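PDB 4Y9V: particle-associated lyase from Acinetobacter bacteriophage AP22, which probably degrades the capsular polysaccharide of Acinetobacter baumannii as a lyase of the phage tailspike, and binds a saccharide from that capsule. Local coordinates for residues A[167-172]-A[337-342]; A[191-196]-A[380-385]. All coordinates share one frame; numbering follows the deposited sequence.

Both contacts join the Ig-like region of the tailspike to the pectin lyase-like beta-helix, and their centres lie about 9 Å apart. Their segments alternate along the chain, 167-172, 191-196, 337-342 and 380-385, so two loops of the Ig-like region meet two separate parts of the beta-helix, with strand 360-363 between them in the chain. Residues 167-172 lead into strand 172-181, and the loop 191-196 comes before strand 201-207; on the beta-helix side lie strand 340-341 and the start of 384-389. Tyr-169 OH of contact 1 probably bonds to Glu-380 OE1 of contact 2, and Lys-171 NZ to Asn-194 O. Contact 1 borders the saccharide; contact 2 continues the interface beyond it.

Contact 1. Residues A[167-172]-A[337-342]; sequences NYYRKG and HGNVER. With 49S (2-acetamido-2-deoxy-beta-D-mannopyranuronic acid), chain B; 49T (2-acetamido-2-deoxy-alpha-D-fucopyranose), chain C; EDO (1,2-ethanediol), chain D.
Tyr-169 lays one face of its ring over the turn made by Gly-338 and Asn-339. Asn-339 CB stands 4.0 Å from the centroid of the Tyr-169 ring, 27° off the normal, a CH-pi contact. Gly-338 supports the same face near the outer end of the ring, its C 3.7 Å from Tyr-169 CE2. A chi1 of -69°, with CG trans to the carbonyl carbon, sends the phenol across the 337-340 type I turn. Its hydroxyl lies near the edge of the His-337 ring and hydrogen-bonds to Glu-380; the closest His-337 atom to Tyr-169 OH is CB, at 3.6 Å. Sugar borders this packing: the acetamido methyl C8 of 49S touches the rim of the phenol, 3.7 Å from Tyr-169 CE1. His-337 NE2 shares a 2.9 Å hydrogen bond with O1 of 49S, while Asp-335 hydrogen-bonds to ND1, which would help hold the ring's rotation. One residue earlier, Tyr-168 OH accepts from N2 of 49S at 3.1 Å and donates to its carboxylate O6A at 2.6 Å. Apolar packing thus joins the segments, while Tyr-168 OH and His-337 NE2 bind the saccharide: Ig-like loop and beta-helix together line the glycan pocket.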
ATOM      1  N   ASN A 167     -32.968  -1.141 -10.174  1.00  5.73           N
ATOM      2  CA  ASN A 167     -33.917  -1.867  -9.371  0.62  6.04           C
ATOM      3  C   ASN A 167     -33.309  -3.111  -8.699  1.00  5.64           C
ATOM      4  O   ASN A 167     -33.706  -3.474  -7.590  1.00  6.12           O
ATOM      5  CB  ASN A 167     -35.173  -2.247 -10.197  0.62  7.00           C
ATOM      6  CG  ASN A 167     -34.953  -3.373 -11.147  0.62  8.95           C
ATOM      7  OD1 ASN A 167     -34.058  -3.367 -11.958  0.62 10.44           O
ATOM      8  ND2 ASN A 167     -35.822  -4.371 -10.968  0.62 12.92           N
ATOM      9  N   TYR A 168     -32.357  -3.730  -9.384  1.00  5.22           N
ATOM     10  CA  TYR A 168     -31.739  -4.950  -8.894  1.00  5.42           C
ATOM     11  C   TYR A 168     -30.582  -4.708  -7.912  1.00  5.07           C
ATOM     12  O   TYR A 168     -29.990  -5.674  -7.434  1.00  5.54           O
ATOM     13  CB  TYR A 168     -31.295  -5.822 -10.058  1.00  5.96           C
ATOM     14  CG  TYR A 168     -30.338  -5.237 -11.043  1.00  5.52           C
ATOM     15  CD1 TYR A 168     -28.952  -5.445 -10.912  1.00  5.93           C
ATOM     16  CD2 TYR A 168     -30.762  -4.517 -12.160  1.00  5.92           C
ATOM     17  CE1 TYR A 168     -28.054  -4.945 -11.834  1.00  6.04           C
ATOM     18  CE2 TYR A 168     -29.861  -4.026 -13.108  1.00  5.94           C
ATOM     19  CZ  TYR A 168     -28.516  -4.259 -12.948  1.00  5.58           C
ATOM     20  OH  TYR A 168     -27.608  -3.840 -13.907  1.00  5.86           O
ATOM     21  N   TYR A 169     -30.338  -3.452  -7.562  1.00  5.08           N
ATOM     22  CA  TYR A 169     -29.382  -3.140  -6.487  1.00  5.01           C
ATOM     23  C   TYR A 169     -30.116  -3.305  -5.151  1.00  4.87           C
ATOM     24  O   TYR A 169     -30.603  -2.346  -4.548  1.00  5.43           O
ATOM     25  CB  TYR A 169     -28.834  -1.745  -6.645  1.00  5.33           C
ATOM     26  CG  TYR A 169     -27.917  -1.489  -7.806  1.00  4.94           C
ATOM     27  CD1 TYR A 169     -27.339  -2.519  -8.570  1.00  5.04           C
ATOM     28  CD2 TYR A 169     -27.535  -0.184  -8.136  1.00  5.19           C
ATOM     29  CE1 TYR A 169     -26.439  -2.240  -9.608  1.00  5.47           C
ATOM     30  CE2 TYR A 169     -26.629   0.098  -9.112  1.00  5.36           C
ATOM     31  CZ  TYR A 169     -26.066  -0.914  -9.865  1.00  5.05           C
ATOM     32  OH  TYR A 169     -25.145  -0.690 -10.851  1.00  5.53           O
ATOM     33  N   ARG A 170     -30.193  -4.575  -4.715  1.00  4.88           N
ATOM     34  CA  ARG A 170     -30.874  -4.988  -3.509  1.00  4.80           C
ATOM     35  C   ARG A 170     -29.848  -5.272  -2.432  1.00  4.77           C
ATOM     36  O   ARG A 170     -28.706  -5.690  -2.698  1.00  5.60           O
ATOM     37  CB  ARG A 170     -31.767  -6.214  -3.759  1.00  5.15           C
ATOM     38  CG  ARG A 170     -32.724  -5.994  -4.915  1.00  5.44           C
ATOM     39  CD  ARG A 170     -33.895  -6.988  -4.918  1.00  5.93           C
ATOM     40  NE  ARG A 170     -34.634  -6.913  -6.177  1.00  6.12           N
ATOM     41  CZ  ARG A 170     -34.234  -7.459  -7.303  1.00  6.17           C
ATOM     42  NH1 ARG A 170     -33.196  -8.285  -7.319  1.00  6.90           N
ATOM     43  NH2 ARG A 170     -34.850  -7.165  -8.432  1.00  7.53           N
ATOM     44  N   LYS A 171     -30.225  -5.028  -1.169  1.00  4.99           N
ATOM     45  CA  LYS A 171     -29.277  -5.181  -0.060  1.00  4.91           C
ATOM     46  C   LYS A 171     -29.202  -6.650   0.392  1.00  4.64           C
ATOM     47  O   LYS A 171     -30.136  -7.426   0.253  1.00  5.64           O
ATOM     48  CB  LYS A 171     -29.591  -4.227   1.080  1.00  5.33           C
ATOM     49  CG  LYS A 171     -30.891  -4.459   1.801  1.00  5.55           C
ATOM     50  CD  LYS A 171     -31.072  -3.477   2.949  1.00  6.13           C
ATOM     51  CE  LYS A 171     -32.377  -3.672   3.693  1.00  6.80           C
ATOM     52  NZ  LYS A 171     -32.534  -2.648   4.742  1.00  8.53           N
ATOM     53  N   GLY A 172     -28.050  -6.977   0.981  1.00  4.66           N
ATOM     54  CA  GLY A 172     -27.799  -8.299   1.513  1.00  4.89           C
ATOM     55  C   GLY A 172     -26.317  -8.489   1.730  1.00  4.59           C
ATOM     56  O   GLY A 172     -25.520  -7.614   1.394  1.00  4.95           O
ATOM     57  N   HIS A 337     -19.414  -0.812 -10.197  1.00  4.52           N
ATOM     58  CA  HIS A 337     -20.802  -0.421 -10.334  1.00  4.67           C
ATOM     59  C   HIS A 337     -21.365   0.108  -9.005  1.00  4.44           C
ATOM     60  O   HIS A 337     -20.758  -0.020  -7.934  1.00  4.63           O
ATOM     61  CB  HIS A 337     -21.655  -1.611 -10.818  1.00  5.06           C
ATOM     62  CG  HIS A 337     -21.537  -1.928 -12.261  1.00  5.41           C
ATOM     63  ND1 HIS A 337     -20.418  -2.306 -12.941  1.00  6.49           N
ATOM     64  CD2 HIS A 337     -22.529  -1.949 -13.178  1.00  6.27           C
ATOM     65  CE1 HIS A 337     -20.720  -2.537 -14.211  1.00  6.87           C
ATOM     66  NE2 HIS A 337     -22.000  -2.347 -14.364  1.00  6.63           N
ATOM     67  N   GLY A 338     -22.582   0.649  -9.057  1.00  4.91           N
ATOM     68  CA  GLY A 338     -23.251   1.206  -7.897  1.00  5.13           C
ATOM     69  C   GLY A 338     -23.721   0.231  -6.833  1.00  4.70           C
ATOM     70  O   GLY A 338     -24.235   0.678  -5.814  1.00  5.49           O
ATOM     71  N   ASN A 339     -23.533  -1.074  -7.023  0.54  4.47           N
ATOM     72  CA  ASN A 339     -23.724  -2.032  -5.949  0.54  4.91           C
ATOM     73  C   ASN A 339     -22.410  -2.501  -5.326  0.54  4.82           C
ATOM     74  O   ASN A 339     -22.416  -3.565  -4.713  0.54  5.97           O
ATOM     75  CB  ASN A 339     -24.533  -3.246  -6.417  0.54  5.41           C
ATOM     76  CG  ASN A 339     -23.684  -4.113  -7.347  0.54  5.69           C
ATOM     77  OD1 ASN A 339     -22.857  -3.593  -8.077  0.54  6.21           O
ATOM     78  ND2 ASN A 339     -23.954  -5.410  -7.332  0.54  8.30           N
ATOM     79  N   VAL A 340     -21.334  -1.713  -5.469  1.00  4.42           N
ATOM     80  CA  VAL A 340     -20.022  -2.084  -4.988  1.00  4.59           C
ATOM     81  C   VAL A 340     -19.560  -1.102  -3.912  1.00  4.25           C
ATOM     82  O   VAL A 340     -19.501   0.104  -4.159  1.00  4.75           O
ATOM     83  CB  VAL A 340     -18.991  -2.059  -6.134  1.00  4.70           C
ATOM     84  CG1 VAL A 340     -17.601  -2.436  -5.615  1.00  5.43           C
ATOM     85  CG2 VAL A 340     -19.425  -2.979  -7.263  1.00  5.26           C
ATOM     86  N   GLU A 341     -19.176  -1.634  -2.755  1.00  4.30           N
ATOM     87  CA  GLU A 341     -18.590  -0.842  -1.669  1.00  4.32           C
ATOM     88  C   GLU A 341     -17.361  -1.575  -1.153  1.00  4.40           C
ATOM     89  O   GLU A 341     -17.113  -2.745  -1.461  1.00  4.78           O
ATOM     90  CB  GLU A 341     -19.603  -0.593  -0.545  1.00  4.81           C
ATOM     91  CG  GLU A 341     -20.083  -1.857   0.150  1.00  5.36           C
ATOM     92  CD  GLU A 341     -20.970  -1.634   1.349  1.00  5.94           C
ATOM     93  OE1 GLU A 341     -21.914  -0.826   1.260  1.00  6.60           O
ATOM     94  OE2 GLU A 341     -20.751  -2.339   2.389  1.00  7.31           O
ATOM     95  N   ARG A 342     -16.601  -0.916  -0.273  0.57  4.47           N
ATOM     96  CA  ARG A 342     -15.493  -1.587   0.423  0.57  4.55           C
ATOM     97  C   ARG A 342     -14.533  -2.250  -0.586  0.57  4.40           C
ATOM     98  O   ARG A 342     -14.081  -3.377  -0.349  0.57  5.05           O
ATOM     99  CB  ARG A 342     -15.981  -2.554   1.499  0.57  5.16           C
ATOM    100  CG  ARG A 342     -16.953  -1.972   2.527  0.57  5.92           C
ATOM    101  CD  ARG A 342     -16.312  -1.082   3.561  0.57  7.13           C
ATOM    102  NE  ARG A 342     -17.359  -0.925   4.597  0.57  8.21           N
ATOM    103  CZ  ARG A 342     -17.480  -1.288   5.870  0.57  6.23           C
ATOM    104  NH1 ARG A 342     -16.442  -1.846   6.465  0.57  8.13           N
ATOM    105  NH2 ARG A 342     -18.592  -1.023   6.525  0.57  7.42           N
TER
HETATM  106  C8  49S B   1     -24.396  -4.312 -11.948  1.00  6.02           C
HETATM  107  C7  49S B   1     -23.874  -4.872 -13.254  1.00  5.48           C
HETATM  108  O7  49S B   1     -22.745  -5.404 -13.321  1.00  5.81           O
HETATM  109  N2  49S B   1     -24.688  -4.762 -14.316  1.00  5.46           N
HETATM  110  C2  49S B   1     -24.321  -5.184 -15.652  1.00  5.40           C
HETATM  111  C3  49S B   1     -25.026  -6.476 -16.072  1.00  5.63           C
HETATM  112  O3  49S B   1     -24.713  -7.543 -15.176  1.00  6.07           O
HETATM  113  C1  49S B   1     -24.679  -4.093 -16.643  1.00  5.48           C
HETATM  114  O1  49S B   1     -24.113  -2.860 -16.302  1.00  5.80           O
HETATM  115  O5  49S B   1     -26.091  -3.884 -16.623  1.00  5.65           O
HETATM  116  C5  49S B   1     -26.786  -5.035 -17.135  1.00  5.87           C
HETATM  117  C6  49S B   1     -28.262  -4.702 -17.203  1.00  6.62           C
HETATM  118  O6A 49S B   1     -28.789  -4.103 -16.232  1.00  7.19           O
HETATM  119  O6B 49S B   1     -28.875  -5.074 -18.234  1.00  8.09           O
HETATM  120  C4  49S B   1     -26.525  -6.251 -16.244  1.00  5.64           C
HETATM  121  O4  49S B   1     -27.171  -7.307 -16.962  1.00  6.29           O
HETATM  122  C1  49T C   2     -27.442  -8.515 -16.278  1.00  6.73           C
HETATM  123  C2  49T C   2     -28.180  -9.415 -17.274  1.00  8.07           C
HETATM  124  N2  49T C   2     -27.494  -9.395 -18.575  1.00  8.50           N
HETATM  125  C7  49T C   2     -26.810 -10.442 -19.010  1.00  9.79           C
HETATM  126  O7  49T C   2     -26.602 -11.456 -18.372  1.00 12.54           O
HETATM  127  C8  49T C   2     -26.243 -10.284 -20.424  1.00 12.22           C
HETATM  128  O5  49T C   2     -28.168  -8.334 -15.114  1.00  6.57           O
HETATM  129  C5  49T C   2     -29.495  -7.813 -15.282  1.00  7.00           C
HETATM  130  C6  49T C   2     -30.078  -7.566 -13.904  1.00  7.67           C
HETATM  131  C4  49T C   2     -30.302  -8.787 -16.136  1.00  8.22           C
HETATM  132  O4  49T C   2     -30.386 -10.031 -15.448  1.00  9.22           O
HETATM  133  C3  49T C   2     -29.608  -8.954 -17.460  1.00  8.28           C
HETATM  134  O3  49T C   2     -30.296  -9.978 -18.230  1.00 10.13           O
HETATM  135  C1  EDO D 802     -21.642   2.621   0.150  1.00  8.47           C
HETATM  136  O1  EDO D 802     -22.714   3.466   0.200  1.00  9.63           O
HETATM  137  C2  EDO D 802     -20.925   2.488   1.454  1.00  8.61           C
HETATM  138  O2  EDO D 802     -21.709   1.751   2.373  1.00 11.29           O

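Contact 2. Residues A[191-196]-A[380-385]; sequences AYDNYL and EPRGGE. Unlike the reference sequence in segment 380-385: Glu-380 (reference Lys). With EDO (1,2-ethanediol), chain D.
Asp-193 and Arg-382 meet through their first torsions: CG of Asp-193 is roughly anti to its backbone N (chi1 -154°), and CG of Arg-382 fully so (chi1 -179°), with the arginine chain extended as far as NE. The arginine side chain thus spans most of a wide gap between backbones, and its NH2 faces both carboxylate oxygens, stopping 3.7 Å from Asp-193 OD1, a long salt bridge. The carboxylate and guanidinium planes stand 89° apart, so the two groups do not pair side by side, and water fills in. One water, lying in the guanidinium plane, bridges Asp-193 OD2 and Arg-382 NH2, at 2.8 Å from each. Near OD1 two further water positions, too close together to be filled at once, probably mark alternative sites of a second bridge. Asp-193 OD1 also receives the backbone N of Asn-194 at 2.8 Å, from above the carboxylate plane, which helps to fix its rotation. The aspartate belongs to a loop of the Ig-like region; the arginine sits just before strand 384-389 of the right-handed beta-helix expected of the pectin lyase-like family, so the charge pair helps join the inserted Ig-like region to the beta-helix. Arg-382 NE donates to Tyr-162 O of the Ig-like region, while NH1 gives a hydrogen bond of 2.9 Å to O1 of an ethanediol, probably from the crystallisation liquor. That O1 donates to Gly-383 O at 2.8 Å, and the other hydroxyl of the diol donates to Glu-341 of strand 340-341. Another water lies 2.9 Å from Tyr-192 O and is held weakly by Arg-382 NH1.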
ATOM      1  N   ALA A 191     -22.114  -6.771  10.752  1.00  5.56           N
ATOM      2  CA  ALA A 191     -23.026  -6.519   9.635  1.00  5.41           C
ATOM      3  C   ALA A 191     -22.546  -5.329   8.804  1.00  5.26           C
ATOM      4  O   ALA A 191     -22.143  -4.296   9.330  1.00  6.21           O
ATOM      5  CB  ALA A 191     -24.401  -6.183  10.204  1.00  6.71           C
ATOM      6  N   TYR A 192     -22.677  -5.471   7.483  1.00  5.37           N
ATOM      7  CA  TYR A 192     -22.333  -4.416   6.569  1.00  5.71           C
ATOM      8  C   TYR A 192     -23.488  -3.489   6.251  1.00  5.74           C
ATOM      9  O   TYR A 192     -23.287  -2.448   5.592  1.00  7.59           O
ATOM     10  CB  TYR A 192     -21.739  -4.978   5.246  1.00  6.38           C
ATOM     11  CG  TYR A 192     -20.357  -5.504   5.471  1.00  6.14           C
ATOM     12  CD1 TYR A 192     -19.263  -4.669   5.380  1.00  7.99           C
ATOM     13  CD2 TYR A 192     -20.103  -6.803   5.831  1.00  7.71           C
ATOM     14  CE1 TYR A 192     -17.971  -5.070   5.614  1.00  9.03           C
ATOM     15  CE2 TYR A 192     -18.814  -7.240   6.107  1.00  8.88           C
ATOM     16  CZ  TYR A 192     -17.766  -6.369   5.992  1.00  8.35           C
ATOM     17  OH  TYR A 192     -16.470  -6.836   6.287  1.00 11.18           O
ATOM     18  N   ASP A 193     -24.688  -3.781   6.701  1.00  5.66           N
ATOM     19  CA  ASP A 193     -25.859  -2.967   6.414  1.00  5.89           C
ATOM     20  C   ASP A 193     -26.879  -3.167   7.530  1.00  5.60           C
ATOM     21  O   ASP A 193     -26.730  -4.019   8.388  1.00  6.13           O
ATOM     22  CB  ASP A 193     -26.420  -3.304   5.016  1.00  5.68           C
ATOM     23  CG  ASP A 193     -27.196  -2.217   4.298  1.00  5.93           C
ATOM     24  OD1 ASP A 193     -27.489  -1.167   4.928  1.00  7.07           O
ATOM     25  OD2 ASP A 193     -27.522  -2.438   3.103  1.00  6.58           O
ATOM     26  N   ASN A 194     -27.906  -2.307   7.479  1.00  6.04           N
ATOM     27  CA  ASN A 194     -29.071  -2.425   8.329  1.00  6.35           C
ATOM     28  C   ASN A 194     -30.111  -3.325   7.646  1.00  6.12           C
ATOM     29  O   ASN A 194     -30.354  -3.176   6.442  1.00  7.11           O
ATOM     30  CB  ASN A 194     -29.733  -1.051   8.513  1.00  7.32           C
ATOM     31  CG  ASN A 194     -28.788  -0.093   9.185  1.00  8.10           C
ATOM     32  OD1 ASN A 194     -28.345  -0.325  10.308  1.00  8.36           O
ATOM     33  ND2 ASN A 194     -28.437   0.994   8.509  1.00 12.17           N
ATOM     34  N   TYR A 195     -30.746  -4.190   8.420  1.00  6.06           N
ATOM     35  CA  TYR A 195     -31.822  -5.055   7.931  1.00  6.59           C
ATOM     36  C   TYR A 195     -32.872  -5.147   9.029  1.00  6.90           C
ATOM     37  O   TYR A 195     -32.526  -5.426  10.178  1.00  7.74           O
ATOM     38  CB  TYR A 195     -31.345  -6.470   7.576  1.00  6.47           C
ATOM     39  CG  TYR A 195     -30.163  -6.531   6.649  1.00  5.83           C
ATOM     40  CD1 TYR A 195     -30.280  -6.514   5.269  1.00  6.31           C
ATOM     41  CD2 TYR A 195     -28.865  -6.580   7.167  1.00  6.22           C
ATOM     42  CE1 TYR A 195     -29.155  -6.564   4.462  1.00  6.14           C
ATOM     43  CE2 TYR A 195     -27.753  -6.633   6.369  1.00  5.86           C
ATOM     44  CZ  TYR A 195     -27.895  -6.632   4.988  1.00  5.54           C
ATOM     45  OH  TYR A 195     -26.816  -6.670   4.143  1.00  5.84           O
ATOM     46  N   LEU A 196     -34.127  -4.915   8.688  1.00  7.79           N
ATOM     47  CA  LEU A 196     -35.209  -4.908   9.686  1.00  8.72           C
ATOM     48  C   LEU A 196     -36.102  -6.123   9.551  1.00  9.48           C
ATOM     49  O   LEU A 196     -36.411  -6.564   8.435  1.00  9.67           O
ATOM     50  CB  LEU A 196     -36.076  -3.663   9.531  1.00 10.78           C
ATOM     51  CG  LEU A 196     -35.308  -2.334   9.593  1.00 12.75           C
ATOM     52  CD1 LEU A 196     -36.274  -1.173   9.298  1.00 15.72           C
ATOM     53  CD2 LEU A 196     -34.529  -2.145  10.896  1.00 16.52           C
ATOM     54  N   GLU A 380     -22.990   6.511  -9.768  1.00  5.60           N
ATOM     55  CA  GLU A 380     -24.068   5.860  -9.013  1.00  5.24           C
ATOM     56  C   GLU A 380     -23.773   5.983  -7.507  1.00  5.40           C
ATOM     57  O   GLU A 380     -23.718   4.973  -6.799  1.00  5.79           O
ATOM     58  CB  GLU A 380     -24.264   4.400  -9.445  1.00  5.34           C
ATOM     59  CG  GLU A 380     -24.720   4.263 -10.891  1.00  5.86           C
ATOM     60  CD  GLU A 380     -25.122   2.839 -11.290  1.00  5.63           C
ATOM     61  OE1 GLU A 380     -24.438   1.883 -10.889  1.00  6.45           O
ATOM     62  OE2 GLU A 380     -26.138   2.690 -12.004  1.00  7.41           O
ATOM     63  N   PRO A 381     -23.549   7.199  -6.984  1.00  5.66           N
ATOM     64  CA  PRO A 381     -23.153   7.299  -5.593  1.00  6.07           C
ATOM     65  C   PRO A 381     -24.273   6.988  -4.610  1.00  5.66           C
ATOM     66  O   PRO A 381     -25.391   7.482  -4.726  1.00  6.44           O
ATOM     67  CB  PRO A 381     -22.740   8.781  -5.433  1.00  7.18           C
ATOM     68  CG  PRO A 381     -23.508   9.497  -6.521  1.00  7.23           C
ATOM     69  CD  PRO A 381     -23.560   8.497  -7.665  1.00  6.40           C
ATOM     70  N   ARG A 382     -23.925   6.222  -3.588  1.00  6.34           N
ATOM     71  CA  ARG A 382     -24.800   5.913  -2.455  1.00  6.02           C
ATOM     72  C   ARG A 382     -24.410   6.666  -1.207  1.00  5.75           C
ATOM     73  O   ARG A 382     -25.282   7.132  -0.444  1.00  6.48           O
ATOM     74  CB  ARG A 382     -24.793   4.400  -2.229  1.00  6.34           C
ATOM     75  CG  ARG A 382     -25.673   3.932  -1.095  1.00  6.69           C
ATOM     76  CD  ARG A 382     -25.633   2.407  -1.025  1.00  7.24           C
ATOM     77  NE  ARG A 382     -26.413   1.844   0.053  1.00  7.39           N
ATOM     78  CZ  ARG A 382     -25.987   1.611   1.231  1.00 10.53           C
ATOM     79  NH1 ARG A 382     -24.762   2.011   1.623  1.00 17.12           N
ATOM     80  NH2 ARG A 382     -26.773   1.050   2.111  1.00 16.91           N
ATOM     81  N   GLY A 383     -23.111   6.802  -0.949  1.00  6.74           N
ATOM     82  CA  GLY A 383     -22.633   7.506   0.209  1.00  8.55           C
ATOM     83  C   GLY A 383     -21.370   6.847   0.742  1.00  6.51           C
ATOM     84  O   GLY A 383     -21.020   5.739   0.340  1.00  7.94           O
ATOM     85  N   GLY A 384     -20.715   7.522   1.650  1.00  6.23           N
ATOM     86  CA  GLY A 384     -19.444   7.087   2.181  1.00  6.16           C
ATOM     87  C   GLY A 384     -18.284   7.796   1.506  1.00  5.54           C
ATOM     88  O   GLY A 384     -18.454   8.837   0.872  1.00  6.61           O
ATOM     89  N   GLU A 385     -17.086   7.215   1.681  0.53  5.69           N
ATOM     90  CA  GLU A 385     -15.859   7.844   1.225  0.53  6.17           C
ATOM     91  C   GLU A 385     -15.450   7.332  -0.153  0.53  5.60           C
ATOM     92  O   GLU A 385     -15.558   6.150  -0.471  0.53  6.36           O
ATOM     93  CB  GLU A 385     -14.679   7.574   2.171  0.53  8.22           C
ATOM     94  CG  GLU A 385     -14.824   8.226   3.513  0.53  9.37           C
ATOM     95  CD  GLU A 385     -13.629   8.241   4.444  0.53 12.79           C
ATOM     96  OE1 GLU A 385     -12.795   7.346   4.358  0.53 16.08           O
ATOM     97  OE2 GLU A 385     -13.527   9.229   5.217  0.53 16.86           O
TER
HETATM   98  C1  EDO D 802     -21.642   2.621   0.150  1.00  8.47           C
HETATM   99  O1  EDO D 802     -22.714   3.466   0.200  1.00  9.63           O
HETATM  100  C2  EDO D 802     -20.925   2.488   1.454  1.00  8.61           C
HETATM  101  O2  EDO D 802     -21.709   1.751   2.373  1.00 11.29           O
HETATM  102  O   HOH W   1     -23.933  -0.685   3.323  0.57  7.75           O
HETATM  103  O   HOH W   2     -29.146  -0.475   2.052  1.00  8.11           O
HETATM  104  O   HOH W   3     -26.722   1.401   5.047  0.44 16.36           O
HETATM  105  O   HOH W   4     -25.686   0.756   4.609  0.56 19.84           O